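Local coordinates for protein glycogen synthase (Cyanobacterium sp. CLg1, PDB 6GNF) that belongs to the glycogen and starch synthase family of glycosyltransferases and holds adenosine-5'-diphosphate and a glycan in its pockets, at residues L181-Q186 with P220-S225; Q206-S211 with M252-W257; T270-F275 with L458-P463; P464-L469 with L516-N521. All coordinates share one frame; numbering follows the deposited sequence.

Contact 1 (L181-Q186 with P220-S225)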
loop_
_atom_site.group_PDB
_atom_site.type_symbol
_atom_site.label_atom_id
_atom_site.label_comp_id
_atom_site.label_asym_id
_atom_site.label_seq_id
_atom_site.Cartn_x
_atom_site.Cartn_y
_atom_site.Cartn_z
ATOM N N LEU A 181 13.853 -19.395 6.075
ATOM C CA LEU A 181 15.004 -19.020 6.898
ATOM C C LEU A 181 15.326 -20.116 7.907
ATOM O O LEU A 181 16.482 -20.504 8.078
ATOM C CB LEU A 181 14.732 -17.714 7.650
ATOM C CG LEU A 181 15.809 -17.261 8.631
ATOM C CD1 LEU A 181 17.136 -17.053 7.918
ATOM C CD2 LEU A 181 15.394 -15.996 9.352
ATOM N N LYS A 182 14.302 -20.578 8.612
ATOM C CA LYS A 182 14.475 -21.653 9.589
ATOM C C LYS A 182 14.861 -22.969 8.952
ATOM O O LYS A 182 15.773 -23.649 9.423
ATOM C CB LYS A 182 13.199 -21.862 10.386
ATOM C CG LYS A 182 12.955 -20.731 11.343
ATOM C CD LYS A 182 11.653 -20.893 12.086
ATOM C CE LYS A 182 11.488 -19.726 13.033
ATOM N NZ LYS A 182 10.203 -19.835 13.744
ATOM N N GLU A 183 14.131 -23.353 7.912
ATOM C CA GLU A 183 14.272 -24.691 7.360
ATOM C C GLU A 183 15.534 -24.867 6.531
ATOM O O GLU A 183 16.246 -25.839 6.727
ATOM C CB GLU A 183 13.038 -25.065 6.538
ATOM C CG GLU A 183 13.002 -26.516 6.081
ATOM C CD GLU A 183 13.083 -27.521 7.224
ATOM O OE1 GLU A 183 12.714 -27.192 8.383
ATOM O OE2 GLU A 183 13.501 -28.663 6.965
ATOM N N TYR A 184 15.813 -23.931 5.636
ATOM C CA TYR A 184 16.923 -24.068 4.702
ATOM C C TYR A 184 18.243 -23.522 5.235
ATOM O O TYR A 184 19.282 -23.926 4.757
ATOM C CB TYR A 184 16.611 -23.326 3.399
ATOM C CG TYR A 184 15.486 -23.880 2.542
ATOM C CD1 TYR A 184 14.673 -24.937 2.966
ATOM C CD2 TYR A 184 15.215 -23.303 1.301
ATOM C CE1 TYR A 184 13.642 -25.413 2.162
ATOM C CE2 TYR A 184 14.194 -23.778 0.488
ATOM C CZ TYR A 184 13.405 -24.825 0.918
ATOM O OH TYR A 184 12.392 -25.271 0.101
ATOM N N TYR A 185 18.211 -22.596 6.189
ATOM C CA TYR A 185 19.443 -21.915 6.629
ATOM C C TYR A 185 19.802 -22.199 8.078
ATOM O O TYR A 185 20.818 -22.840 8.356
ATOM C CB TYR A 185 19.348 -20.405 6.373
ATOM C CG TYR A 185 19.404 -20.075 4.901
ATOM C CD1 TYR A 185 18.253 -20.107 4.120
ATOM C CD2 TYR A 185 20.611 -19.782 4.282
ATOM C CE1 TYR A 185 18.289 -19.821 2.774
ATOM C CE2 TYR A 185 20.665 -19.498 2.925
ATOM C CZ TYR A 185 19.504 -19.514 2.177
ATOM O OH TYR A 185 19.548 -19.220 0.839
ATOM N N GLN A 186 18.938 -21.786 8.994
ATOM C CA GLN A 186 19.243 -21.896 10.417
ATOM C C GLN A 186 19.387 -23.333 10.898
ATOM O O GLN A 186 20.086 -23.580 11.874
ATOM C CB GLN A 186 18.198 -21.162 11.248
ATOM C CG GLN A 186 18.243 -19.665 11.013
ATOM C CD GLN A 186 17.245 -18.926 11.851
ATOM O OE1 GLN A 186 16.135 -19.400 12.060
ATOM N NE2 GLN A 186 17.614 -17.729 12.289
ATOM N N PRO A 220 8.687 -29.076 4.821
ATOM C CA PRO A 220 8.252 -30.280 5.501
ATOM C C PRO A 220 6.966 -30.072 6.302
ATOM O O PRO A 220 6.493 -28.944 6.438
ATOM C CB PRO A 220 9.434 -30.615 6.408
ATOM C CG PRO A 220 10.109 -29.316 6.653
ATOM C CD PRO A 220 9.861 -28.455 5.458
ATOM N N ALA A 221 6.383 -31.176 6.754
ATOM C CA ALA A 221 5.081 -31.162 7.381
ATOM C C ALA A 221 5.078 -30.465 8.733
ATOM O O ALA A 221 4.001 -30.171 9.244
ATOM C CB ALA A 221 4.550 -32.581 7.524
ATOM N N LYS A 222 6.248 -30.203 9.317
ATOM C CA LYS A 222 6.283 -29.504 10.602
ATOM C C LYS A 222 5.724 -28.086 10.504
ATOM O O LYS A 222 5.358 -27.513 11.508
ATOM C CB LYS A 222 7.687 -29.487 11.209
ATOM C CG LYS A 222 8.699 -28.674 10.439
ATOM C CD LYS A 222 10.105 -28.914 10.956
ATOM C CE LYS A 222 10.395 -28.099 12.205
ATOM N NZ LYS A 222 11.796 -28.345 12.651
ATOM N N TYR A 223 5.662 -27.512 9.303
ATOM C CA TYR A 223 5.061 -26.182 9.125
ATOM C C TYR A 223 3.583 -26.218 8.718
ATOM O O TYR A 223 2.967 -25.172 8.502
ATOM C CB TYR A 223 5.865 -25.375 8.119
ATOM C CG TYR A 223 7.299 -25.195 8.546
ATOM C CD1 TYR A 223 7.657 -24.239 9.494
ATOM C CD2 TYR A 223 8.293 -25.998 8.024
ATOM C CE1 TYR A 223 8.979 -24.088 9.895
ATOM C CE2 TYR A 223 9.607 -25.853 8.416
ATOM C CZ TYR A 223 9.945 -24.900 9.349
ATOM O OH TYR A 223 11.269 -24.791 9.700
ATOM N N LEU A 224 3.013 -27.415 8.628
ATOM C CA LEU A 224 1.664 -27.592 8.116
ATOM C C LEU A 224 0.626 -26.965 9.038
ATOM O O LEU A 224 -0.317 -26.318 8.581
ATOM C CB LEU A 224 1.354 -29.075 7.958
ATOM C CG LEU A 224 0.890 -29.550 6.592
ATOM C CD1 LEU A 224 0.543 -31.031 6.694
ATOM C CD2 LEU A 224 -0.297 -28.741 6.101
ATOM N N SER A 225 0.803 -27.172 10.335
ATOM C CA SER A 225 -0.088 -26.598 11.322
ATOM C C SER A 225 -0.096 -25.065 11.304
ATOM O O SER A 225 -1.157 -24.454 11.416
ATOM C CB SER A 225 0.276 -27.109 12.713
ATOM O OG SER A 225 -0.473 -26.431 13.696
HETATM O O HOH W 1 14.053 -28.237 10.798
#
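The last turn of a helix, widened into a pi-type turn over 181-186, meets the loop and 3-10 turn of 220-225, the closest backbone pair being Glu183 and Pro220 with their CA atoms 8.4 Å apart. Side chains bridge that separation, and Glu183 carries most of the contact. Its CG lies anti to the backbone N (chi1 -172°), which sends the chain across to the loop, and a bend at chi2 then lays the carboxylate against Pro220, whose CG is 3.5 Å from Glu183 CD. At the same time Glu183 OE1 arrives at the edge of the Tyr223 ring, in its plane, with the carboxylate turned 79° to the ring. Tyr223 OH lies 3.1 Å from Glu183 OE1, although its single proton has a second acceptor within reach. A water gives Glu183 OE1 a proton at 3.0 Å and accepts from Lys222 NZ at 2.9 Å. A glutamate suits the place because its chain can lie along the proline while one oxygen meets hydroxyl and water. Lys182 brings its CB to Tyr223 OH; its extended chain leads the ammonium off to Asn264. Helix 177-186 connects parallel neighbours 166-170 and 195-200, a beta-alpha-beta crossover of the Rossmann-like N-terminal domain.

Contact 2 (Q206-S211 with M252-W257). With SO4 (sulfate ion), chain I; SO4 (sulfate ion), chain J.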
loop_
_atom_site.group_PDB
_atom_site.type_symbol
_atom_site.label_atom_id
_atom_site.label_comp_id
_atom_site.label_asym_id
_atom_site.label_seq_id
_atom_site.Cartn_x
_atom_site.Cartn_y
_atom_site.Cartn_z
ATOM N N GLN A 206 -4.039 -12.317 2.338
ATOM C CA GLN A 206 -3.327 -13.133 3.310
ATOM C C GLN A 206 -2.568 -14.323 2.714
ATOM O O GLN A 206 -1.890 -15.032 3.450
ATOM C CB GLN A 206 -4.341 -13.640 4.341
ATOM C CG GLN A 206 -5.129 -12.531 5.009
ATOM C CD GLN A 206 -6.179 -13.038 5.979
ATOM O OE1 GLN A 206 -6.508 -14.225 5.998
ATOM N NE2 GLN A 206 -6.745 -12.129 6.757
ATOM N N GLY A 207 -2.670 -14.534 1.404
ATOM C CA GLY A 207 -2.083 -15.696 0.765
ATOM C C GLY A 207 -2.854 -16.935 1.147
ATOM O O GLY A 207 -2.272 -17.914 1.624
ATOM N N ARG A 208 -4.174 -16.869 0.975
ATOM C CA ARG A 208 -5.019 -18.027 1.128
ATOM C C ARG A 208 -4.964 -18.820 -0.166
ATOM O O ARG A 208 -5.239 -18.278 -1.234
ATOM C CB ARG A 208 -6.459 -17.621 1.431
ATOM C CG ARG A 208 -6.600 -16.825 2.713
ATOM C CD ARG A 208 -8.055 -16.561 3.041
ATOM N NE ARG A 208 -8.201 -15.707 4.213
ATOM C CZ ARG A 208 -9.359 -15.455 4.823
ATOM N NH1 ARG A 208 -10.487 -15.991 4.372
ATOM N NH2 ARG A 208 -9.393 -14.663 5.889
ATOM N N PHE A 209 -4.559 -20.085 -0.063
ATOM C CA PHE A 209 -4.467 -20.976 -1.207
ATOM C C PHE A 209 -5.010 -22.333 -0.830
ATOM O O PHE A 209 -5.010 -22.686 0.342
ATOM C CB PHE A 209 -3.010 -21.132 -1.637
ATOM C CG PHE A 209 -2.387 -19.860 -2.085
ATOM C CD1 PHE A 209 -2.779 -19.273 -3.282
ATOM C CD2 PHE A 209 -1.427 -19.232 -1.313
ATOM C CE1 PHE A 209 -2.218 -18.091 -3.706
ATOM C CE2 PHE A 209 -0.862 -18.047 -1.729
ATOM C CZ PHE A 209 -1.255 -17.480 -2.929
ATOM N N PRO A 210 -5.472 -23.107 -1.821
ATOM C CA PRO A 210 -5.938 -24.456 -1.522
ATOM C C PRO A 210 -4.840 -25.309 -0.909
ATOM O O PRO A 210 -3.666 -25.125 -1.235
ATOM C CB PRO A 210 -6.329 -25.013 -2.895
ATOM C CG PRO A 210 -6.528 -23.821 -3.765
ATOM C CD PRO A 210 -5.577 -22.789 -3.256
ATOM N N SER A 211 -5.225 -26.250 -0.061
ATOM C CA SER A 211 -4.259 -27.081 0.636
ATOM C C SER A 211 -3.504 -27.978 -0.338
ATOM O O SER A 211 -2.357 -28.332 -0.098
ATOM C CB SER A 211 -4.948 -27.883 1.728
ATOM O OG SER A 211 -6.152 -28.436 1.250
ATOM N N MET A 252 -14.238 -24.353 5.175
ATOM C CA MET A 252 -13.397 -25.311 4.469
ATOM C C MET A 252 -11.920 -25.115 4.822
ATOM O O MET A 252 -11.485 -24.022 5.197
ATOM C CB MET A 252 -13.610 -25.196 2.956
ATOM C CG MET A 252 -13.079 -23.908 2.335
ATOM S SD MET A 252 -13.688 -23.613 0.644
ATOM C CE MET A 252 -14.886 -22.311 0.911
ATOM N N TYR A 253 -11.145 -26.179 4.659
ATOM C CA TYR A 253 -9.736 -26.171 5.018
ATOM C C TYR A 253 -8.889 -25.622 3.878
ATOM O O TYR A 253 -9.156 -25.907 2.723
ATOM C CB TYR A 253 -9.284 -27.580 5.380
ATOM C CG TYR A 253 -7.800 -27.671 5.605
ATOM C CD1 TYR A 253 -7.220 -27.129 6.744
ATOM C CD2 TYR A 253 -6.961 -28.272 4.660
ATOM C CE1 TYR A 253 -5.850 -27.200 6.948
ATOM C CE2 TYR A 253 -5.582 -28.343 4.857
ATOM C CZ TYR A 253 -5.031 -27.814 6.002
ATOM O OH TYR A 253 -3.665 -27.867 6.213
ATOM N N MET A 254 -7.870 -24.834 4.215
ATOM C CA MET A 254 -6.938 -24.292 3.221
ATOM C C MET A 254 -5.643 -23.826 3.888
ATOM O O MET A 254 -5.477 -23.994 5.100
ATOM C CB MET A 254 -7.585 -23.139 2.443
ATOM C CG MET A 254 -7.924 -21.908 3.272
ATOM S SD MET A 254 -8.976 -20.677 2.430
ATOM C CE MET A 254 -10.524 -21.555 2.281
ATOM N N LEU A 255 -4.731 -23.275 3.086
ATOM C CA LEU A 255 -3.502 -22.667 3.584
ATOM C C LEU A 255 -3.656 -21.159 3.712
ATOM O O LEU A 255 -4.455 -20.550 3.013
ATOM C CB LEU A 255 -2.339 -22.952 2.637
ATOM C CG LEU A 255 -2.162 -24.402 2.191
ATOM C CD1 LEU A 255 -0.972 -24.510 1.258
ATOM C CD2 LEU A 255 -1.994 -25.344 3.377
ATOM N N ASN A 256 -2.851 -20.566 4.590
ATOM C CA ASN A 256 -2.832 -19.129 4.824
ATOM C C ASN A 256 -1.401 -18.720 5.135
ATOM O O ASN A 256 -0.921 -18.921 6.250
ATOM C CB ASN A 256 -3.760 -18.772 5.990
ATOM C CG ASN A 256 -3.934 -17.275 6.175
ATOM O OD1 ASN A 256 -2.966 -16.516 6.198
ATOM N ND2 ASN A 256 -5.174 -16.841 6.317
ATOM N N TRP A 257 -0.730 -18.120 4.152
ATOM C CA TRP A 257 0.685 -17.780 4.263
ATOM C C TRP A 257 0.943 -16.747 5.348
ATOM O O TRP A 257 1.906 -16.859 6.107
ATOM C CB TRP A 257 1.205 -17.212 2.945
ATOM C CG TRP A 257 1.409 -18.182 1.832
ATOM C CD1 TRP A 257 0.932 -19.450 1.735
ATOM C CD2 TRP A 257 2.138 -17.932 0.629
ATOM N NE1 TRP A 257 1.338 -20.018 0.544
ATOM C CE2 TRP A 257 2.072 -19.096 -0.153
ATOM C CE3 TRP A 257 2.840 -16.828 0.138
ATOM C CZ2 TRP A 257 2.689 -19.193 -1.397
ATOM C CZ3 TRP A 257 3.449 -16.926 -1.109
ATOM C CH2 TRP A 257 3.375 -18.102 -1.856
HETATM S S SO4 I . -8.193 -28.633 -2.144
HETATM O O1 SO4 I . -7.130 -28.599 -1.115
HETATM O O2 SO4 I . -8.565 -30.033 -2.464
HETATM O O3 SO4 I . -7.685 -27.994 -3.386
HETATM O O4 SO4 I . -9.371 -27.906 -1.614
HETATM S S SO4 J . -4.727 -13.619 -1.972
HETATM O O1 SO4 J . -3.701 -13.155 -1.012
HETATM O O2 SO4 J . -4.798 -15.102 -1.939
HETATM O O3 SO4 J . -4.365 -13.133 -3.328
HETATM O O4 SO4 J . -6.051 -13.079 -1.583
HETATM O O HOH W 2 -8.021 -26.055 0.273
#
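Phe209 and Leu255 form a hydrogen-bonded antiparallel pair: Leu255 N gives to Phe209 O at 2.8 Å, and Phe209 N returns a bond to Leu255 O. Next to it Arg208 and Asn256 make the non-hydrogen-bonded pair, and beyond the strand Trp257 N still reaches Gly207 O at 3.0 Å. Gly207 suits this turn because its phi is positive (71°), a conformation that glycine adopts easily. These bonds add edge strand 208-209 to a three-stranded antiparallel sheet whose middle member is 251-256. Among the side-chain bonds, Gln206 OE1 is gripped by three donors. Arg208 approaches side-on with NE and NH2, both 2.9 Å from Gln206 OE1, and Asn256 ND2 lies 3.0 Å from the same oxygen, tilted out of the Gln206 carbonyl plane. Arg208 also pairs with Glu288 and gives NH1 to Phe233 O, while Asn256 OD1 caps the following helix at Lys259 N. In the aromatic packing, Phe209 CE2 sits over the Trp257 face, 3.5 Å from Trp257 CE2, the ring planes oblique at 56°; Val133 touches both rings. Two sulfates, probably from the crystallisation liquor, bind to segment 206-211: one accepts from Gly207 N, the other from Ser211 OG at 2.6 Å.

Contact 3 (T270-F275 with L458-P463)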
loop_
_atom_site.group_PDB
_atom_site.type_symbol
_atom_site.label_atom_id
_atom_site.label_comp_id
_atom_site.label_asym_id
_atom_site.label_seq_id
_atom_site.Cartn_x
_atom_site.Cartn_y
_atom_site.Cartn_z
ATOM N N THR A 270 2.848 -3.268 11.842
ATOM C CA THR A 270 1.977 -2.754 10.789
ATOM C C THR A 270 2.067 -1.224 10.678
ATOM O O THR A 270 2.876 -0.596 11.370
ATOM C CB THR A 270 0.530 -3.258 10.955
ATOM O OG1 THR A 270 -0.214 -2.966 9.763
ATOM C CG2 THR A 270 -0.138 -2.636 12.167
ATOM N N VAL A 271 1.242 -0.636 9.813
ATOM C CA VAL A 271 1.510 0.704 9.309
ATOM C C VAL A 271 0.693 1.832 9.968
ATOM O O VAL A 271 0.701 2.967 9.489
ATOM C CB VAL A 271 1.393 0.735 7.773
ATOM C CG1 VAL A 271 2.510 -0.096 7.157
ATOM C CG2 VAL A 271 0.039 0.222 7.302
ATOM N N SER A 272 0.032 1.533 11.086
ATOM C CA SER A 272 -0.501 2.560 11.998
ATOM C C SER A 272 -0.946 1.910 13.318
ATOM O O SER A 272 -1.407 0.762 13.315
ATOM C CB SER A 272 -1.674 3.341 11.387
ATOM O OG SER A 272 -2.872 2.606 11.431
ATOM N N PRO A 273 -0.760 2.616 14.455
ATOM C CA PRO A 273 -1.201 2.090 15.754
ATOM C C PRO A 273 -2.688 1.749 15.805
ATOM O O PRO A 273 -3.083 0.800 16.464
ATOM C CB PRO A 273 -0.940 3.245 16.728
ATOM C CG PRO A 273 -0.006 4.171 16.040
ATOM C CD PRO A 273 -0.129 3.946 14.565
ATOM N N ASN A 274 -3.522 2.556 15.165
ATOM C CA ASN A 274 -4.964 2.320 15.235
ATOM C C ASN A 274 -5.369 1.117 14.396
ATOM O O ASN A 274 -6.300 0.403 14.762
ATOM C CB ASN A 274 -5.763 3.567 14.826
ATOM C CG ASN A 274 -7.253 3.407 15.070
ATOM O OD1 ASN A 274 -7.680 3.108 16.181
ATOM N ND2 ASN A 274 -8.051 3.580 14.026
ATOM N N PHE A 275 -4.689 0.906 13.270
ATOM C CA PHE A 275 -4.935 -0.292 12.468
ATOM C C PHE A 275 -4.540 -1.551 13.234
ATOM O O PHE A 275 -5.264 -2.548 13.200
ATOM C CB PHE A 275 -4.194 -0.234 11.140
ATOM C CG PHE A 275 -4.435 -1.434 10.261
ATOM C CD1 PHE A 275 -5.724 -1.778 9.875
ATOM C CD2 PHE A 275 -3.379 -2.208 9.816
ATOM C CE1 PHE A 275 -5.951 -2.877 9.066
ATOM C CE2 PHE A 275 -3.598 -3.307 9.006
ATOM C CZ PHE A 275 -4.886 -3.641 8.629
ATOM N N LEU A 458 -6.243 6.575 9.251
ATOM C CA LEU A 458 -6.880 7.864 8.990
ATOM C C LEU A 458 -7.219 8.556 10.307
ATOM O O LEU A 458 -7.139 9.780 10.411
ATOM C CB LEU A 458 -8.132 7.697 8.131
ATOM C CG LEU A 458 -7.904 7.108 6.735
ATOM C CD1 LEU A 458 -9.233 6.816 6.044
ATOM C CD2 LEU A 458 -7.049 8.026 5.883
ATOM N N VAL A 459 -7.588 7.765 11.314
ATOM C CA VAL A 459 -7.818 8.293 12.657
ATOM C C VAL A 459 -6.514 8.846 13.236
ATOM O O VAL A 459 -6.495 9.909 13.837
ATOM C CB VAL A 459 -8.385 7.215 13.613
ATOM C CG1 VAL A 459 -8.528 7.779 15.022
ATOM C CG2 VAL A 459 -9.738 6.711 13.113
ATOM N N ASP A 460 -5.419 8.124 13.048
ATOM C CA ASP A 460 -4.112 8.547 13.553
ATOM C C ASP A 460 -3.576 9.794 12.860
ATOM O O ASP A 460 -2.948 10.625 13.503
ATOM C CB ASP A 460 -3.075 7.418 13.392
ATOM C CG ASP A 460 -3.256 6.301 14.390
ATOM O OD1 ASP A 460 -3.457 6.583 15.586
ATOM O OD2 ASP A 460 -3.193 5.128 13.983
ATOM N N THR A 461 -3.787 9.894 11.552
ATOM C CA THR A 461 -3.147 10.929 10.740
ATOM C C THR A 461 -3.960 12.209 10.571
ATOM O O THR A 461 -3.418 13.243 10.192
ATOM C CB THR A 461 -2.806 10.386 9.338
ATOM O OG1 THR A 461 -3.981 9.799 8.748
ATOM C CG2 THR A 461 -1.709 9.347 9.442
ATOM N N VAL A 462 -5.259 12.138 10.842
ATOM C CA VAL A 462 -6.151 13.296 10.698
ATOM C C VAL A 462 -6.903 13.563 12.010
ATOM O O VAL A 462 -8.101 13.288 12.123
ATOM C CB VAL A 462 -7.160 13.092 9.544
ATOM C CG1 VAL A 462 -7.936 14.379 9.261
ATOM C CG2 VAL A 462 -6.447 12.632 8.287
ATOM N N PRO A 463 -6.191 14.079 13.026
ATOM C CA PRO A 463 -6.872 14.588 14.212
ATOM C C PRO A 463 -7.631 15.883 13.895
ATOM O O PRO A 463 -7.487 16.424 12.796
ATOM C CB PRO A 463 -5.721 14.845 15.189
ATOM C CG PRO A 463 -4.541 15.088 14.320
ATOM C CD PRO A 463 -4.727 14.140 13.174
#
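Asp460 OD2 accepts from Asn274 N at 2.8 Å, through its syn lone pair and with a fairly straight N-H...O angle of 154°. Carbon atoms press around the same oxygen: Asn274 CB lies 3.1 Å from Asp460 OD2, and Pro273 CD stands 3.3 Å from it. The donor belongs to the first turn of helix 273-281, where backbone N-H groups lack acceptors within the helix, so an aspartate is well suited to meet one there; its negative charge would also be expected to sit favourably at this helix end. Ser272 is the N-cap, its OG accepting from Phe275 N at 3.1 Å and giving its own proton to Pro435 O. Pro273 fits the next position because it has no N-H to satisfy. A chi1 of -172° turns the Asn274 amide toward the other helix, where ND2 lies 3.7 Å from Val459 CG2 and is hydrogen-bonded to Gly456 O, just ahead of helix 457-461. The contact thus joins the two Rossmann-like domains of the GT-B fold beside their cleft; Val271 belongs to the glycan pocket and touches the bound glycan. On one side, helix 273-281 leaves the end of strand 267-270 in the N-terminal sheet; on the other, helix 457-461 lies against helix 439-445 and strand 449-452 of the C-terminal sheet.

Contact 4 (P464-L469 with L516-N521); sequences PQFGFL and LDCMAN
An amide-on-ring stack, Asn521 laid against Phe466, holds the end of helix 509-520 to the turn that leads into strand 468-469. The two flat groups are only 21° from parallel, although the side chains themselves cross at about a right angle. A chi1 of -171°, with CG opposite the backbone N, puts the Asn521 amide over the ring face, with ND2 displaced toward the rim and 3.4 Å from Phe466 CE2. Asn521 CB adds a CH-pi contact, 4.2 Å from the Phe466 ring centroid. Phenylalanine fits because its broad faces accept such an amide, while Phe466 CE1 comes to 3.4 Å from Asp517 O, which lies obliquely to the ring. Small enough to sit beside the turn, Cys518 brings SG to 3.1 Å from Phe466 O and makes an oblique sulfur-aromatic contact, 5.4 Å from the ring centroid. Further out, a water donates both to Gln465 O, at 2.9 Å, and to Asp517 OD2, at 2.7 Å; the same carboxylate oxygen is in a salt bridge with Lys513. Met444 of helix 439-445 touches Phe466, Cys518 and Asn521 alike. Helix and turn here pack by the edge strand of the parallel sheet in the C-terminal Rossmann-like domain of a GT-B protein.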
loop_
_atom_site.group_PDB
_atom_site.type_symbol
_atom_site.label_atom_id
_atom_site.label_comp_id
_atom_site.label_asym_id
_atom_site.label_seq_id
_atom_site.Cartn_x
_atom_site.Cartn_y
_atom_site.Cartn_z
ATOM N N PRO A 464 -8.430 16.390 14.851
ATOM C CA PRO A 464 -9.312 17.538 14.580
ATOM C C PRO A 464 -8.652 18.856 14.125
ATOM O O PRO A 464 -9.328 19.687 13.513
ATOM C CB PRO A 464 -10.042 17.745 15.919
ATOM C CG PRO A 464 -9.956 16.431 16.613
ATOM C CD PRO A 464 -8.634 15.853 16.210
ATOM N N GLN A 465 -7.369 19.052 14.442
ATOM C CA GLN A 465 -6.646 20.261 14.019
ATOM C C GLN A 465 -6.399 20.276 12.519
ATOM O O GLN A 465 -6.305 21.334 11.921
ATOM C CB GLN A 465 -5.287 20.396 14.701
ATOM C CG GLN A 465 -4.425 19.156 14.671
ATOM C CD GLN A 465 -4.437 18.405 15.979
ATOM O OE1 GLN A 465 -5.483 18.090 16.537
ATOM N NE2 GLN A 465 -3.251 18.067 16.444
ATOM N N PHE A 466 -6.289 19.101 11.910
ATOM C CA PHE A 466 -5.911 19.013 10.495
ATOM C C PHE A 466 -7.060 18.733 9.523
ATOM O O PHE A 466 -6.943 19.014 8.327
ATOM C CB PHE A 466 -4.832 17.944 10.302
ATOM C CG PHE A 466 -3.592 18.158 11.129
ATOM C CD1 PHE A 466 -3.026 19.422 11.272
ATOM C CD2 PHE A 466 -2.961 17.077 11.731
ATOM C CE1 PHE A 466 -1.876 19.596 12.024
ATOM C CE2 PHE A 466 -1.811 17.249 12.481
ATOM C CZ PHE A 466 -1.269 18.510 12.628
ATOM N N GLY A 467 -8.153 18.153 10.006
ATOM C CA GLY A 467 -9.243 17.779 9.110
ATOM C C GLY A 467 -10.454 17.222 9.822
ATOM O O GLY A 467 -10.571 17.354 11.036
ATOM N N PHE A 468 -11.333 16.574 9.062
ATOM C CA PHE A 468 -12.634 16.131 9.564
ATOM C C PHE A 468 -12.883 14.650 9.318
ATOM O O PHE A 468 -12.449 14.110 8.306
ATOM C CB PHE A 468 -13.747 16.927 8.886
ATOM C CG PHE A 468 -13.632 18.405 9.076
ATOM C CD1 PHE A 468 -12.913 19.178 8.184
ATOM C CD2 PHE A 468 -14.243 19.024 10.154
ATOM C CE1 PHE A 468 -12.804 20.547 8.359
ATOM C CE2 PHE A 468 -14.146 20.393 10.335
ATOM C CZ PHE A 468 -13.424 21.155 9.437
ATOM N N LEU A 469 -13.613 14.022 10.236
ATOM C CA LEU A 469 -14.004 12.622 10.115
ATOM C C LEU A 469 -15.453 12.492 9.654
ATOM O O LEU A 469 -16.332 13.223 10.122
ATOM C CB LEU A 469 -13.862 11.898 11.453
ATOM C CG LEU A 469 -12.476 11.839 12.088
ATOM C CD1 LEU A 469 -12.503 10.899 13.293
ATOM C CD2 LEU A 469 -11.417 11.387 11.095
ATOM N N LEU A 516 -2.800 26.104 7.057
ATOM C CA LEU A 516 -1.457 26.409 7.537
ATOM C C LEU A 516 -0.983 25.342 8.507
ATOM O O LEU A 516 0.174 24.922 8.438
ATOM C CB LEU A 516 -1.406 27.801 8.186
ATOM C CG LEU A 516 -1.032 28.991 7.287
ATOM C CD1 LEU A 516 -1.548 28.852 5.859
ATOM C CD2 LEU A 516 -1.521 30.297 7.900
ATOM N N ASP A 517 -1.885 24.877 9.373
ATOM C CA ASP A 517 -1.569 23.811 10.330
ATOM C C ASP A 517 -1.245 22.508 9.603
ATOM O O ASP A 517 -0.324 21.787 9.992
ATOM C CB ASP A 517 -2.727 23.577 11.313
ATOM C CG ASP A 517 -2.894 24.714 12.312
ATOM O OD1 ASP A 517 -2.213 25.744 12.139
ATOM O OD2 ASP A 517 -3.711 24.592 13.253
ATOM N N CYS A 518 -1.993 22.228 8.538
ATOM C CA CYS A 518 -1.723 21.082 7.693
ATOM C C CYS A 518 -0.342 21.188 7.061
ATOM O O CYS A 518 0.407 20.220 7.073
ATOM C CB CYS A 518 -2.780 20.943 6.592
ATOM S SG CYS A 518 -4.330 20.181 7.132
ATOM N N MET A 519 -0.017 22.347 6.495
ATOM C CA MET A 519 1.281 22.519 5.833
ATOM C C MET A 519 2.450 22.434 6.817
ATOM O O MET A 519 3.531 22.007 6.450
ATOM C CB MET A 519 1.334 23.827 5.040
ATOM C CG MET A 519 0.437 23.826 3.813
ATOM S SD MET A 519 0.690 25.249 2.737
ATOM C CE MET A 519 2.264 24.829 1.996
ATOM N N ALA A 520 2.221 22.816 8.071
ATOM C CA ALA A 520 3.252 22.744 9.111
ATOM C C ALA A 520 3.401 21.337 9.690
ATOM O O ALA A 520 4.346 21.074 10.427
ATOM C CB ALA A 520 2.942 23.728 10.223
ATOM N N ASN A 521 2.455 20.453 9.373
ATOM C CA ASN A 521 2.449 19.079 9.873
ATOM C C ASN A 521 3.550 18.239 9.244
ATOM O O ASN A 521 3.557 18.027 8.033
ATOM C CB ASN A 521 1.089 18.437 9.591
ATOM C CG ASN A 521 0.924 17.089 10.257
ATOM O OD1 ASN A 521 1.596 16.788 11.237
ATOM N ND2 ASN A 521 0.009 16.272 9.731
HETATM O O HOH W 3 -6.287 24.123 12.603
#

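In the fold
From the N terminus, contact 1 opens first, at 181-186, and contact 2 opens inside its loop, at 206-211; contact 1 closes at 220-225 before contact 2 closes at 252-257, so the two cross. Contact 1 ties the end of helix 177-186 to the 220-225 turn, contact 2 ties strand 208-209 to strand 251-256, and Leu224 packing on Tyr253 joins them. Contact 3 follows in series, closing a span of 182 residues that includes most strands of the C-terminal sheet, and joins the two domains. Contact 4, also in series, closes within the C-terminal domain. It packs against contact 3 through Val462 and Gly467, their centres about 14 Å apart.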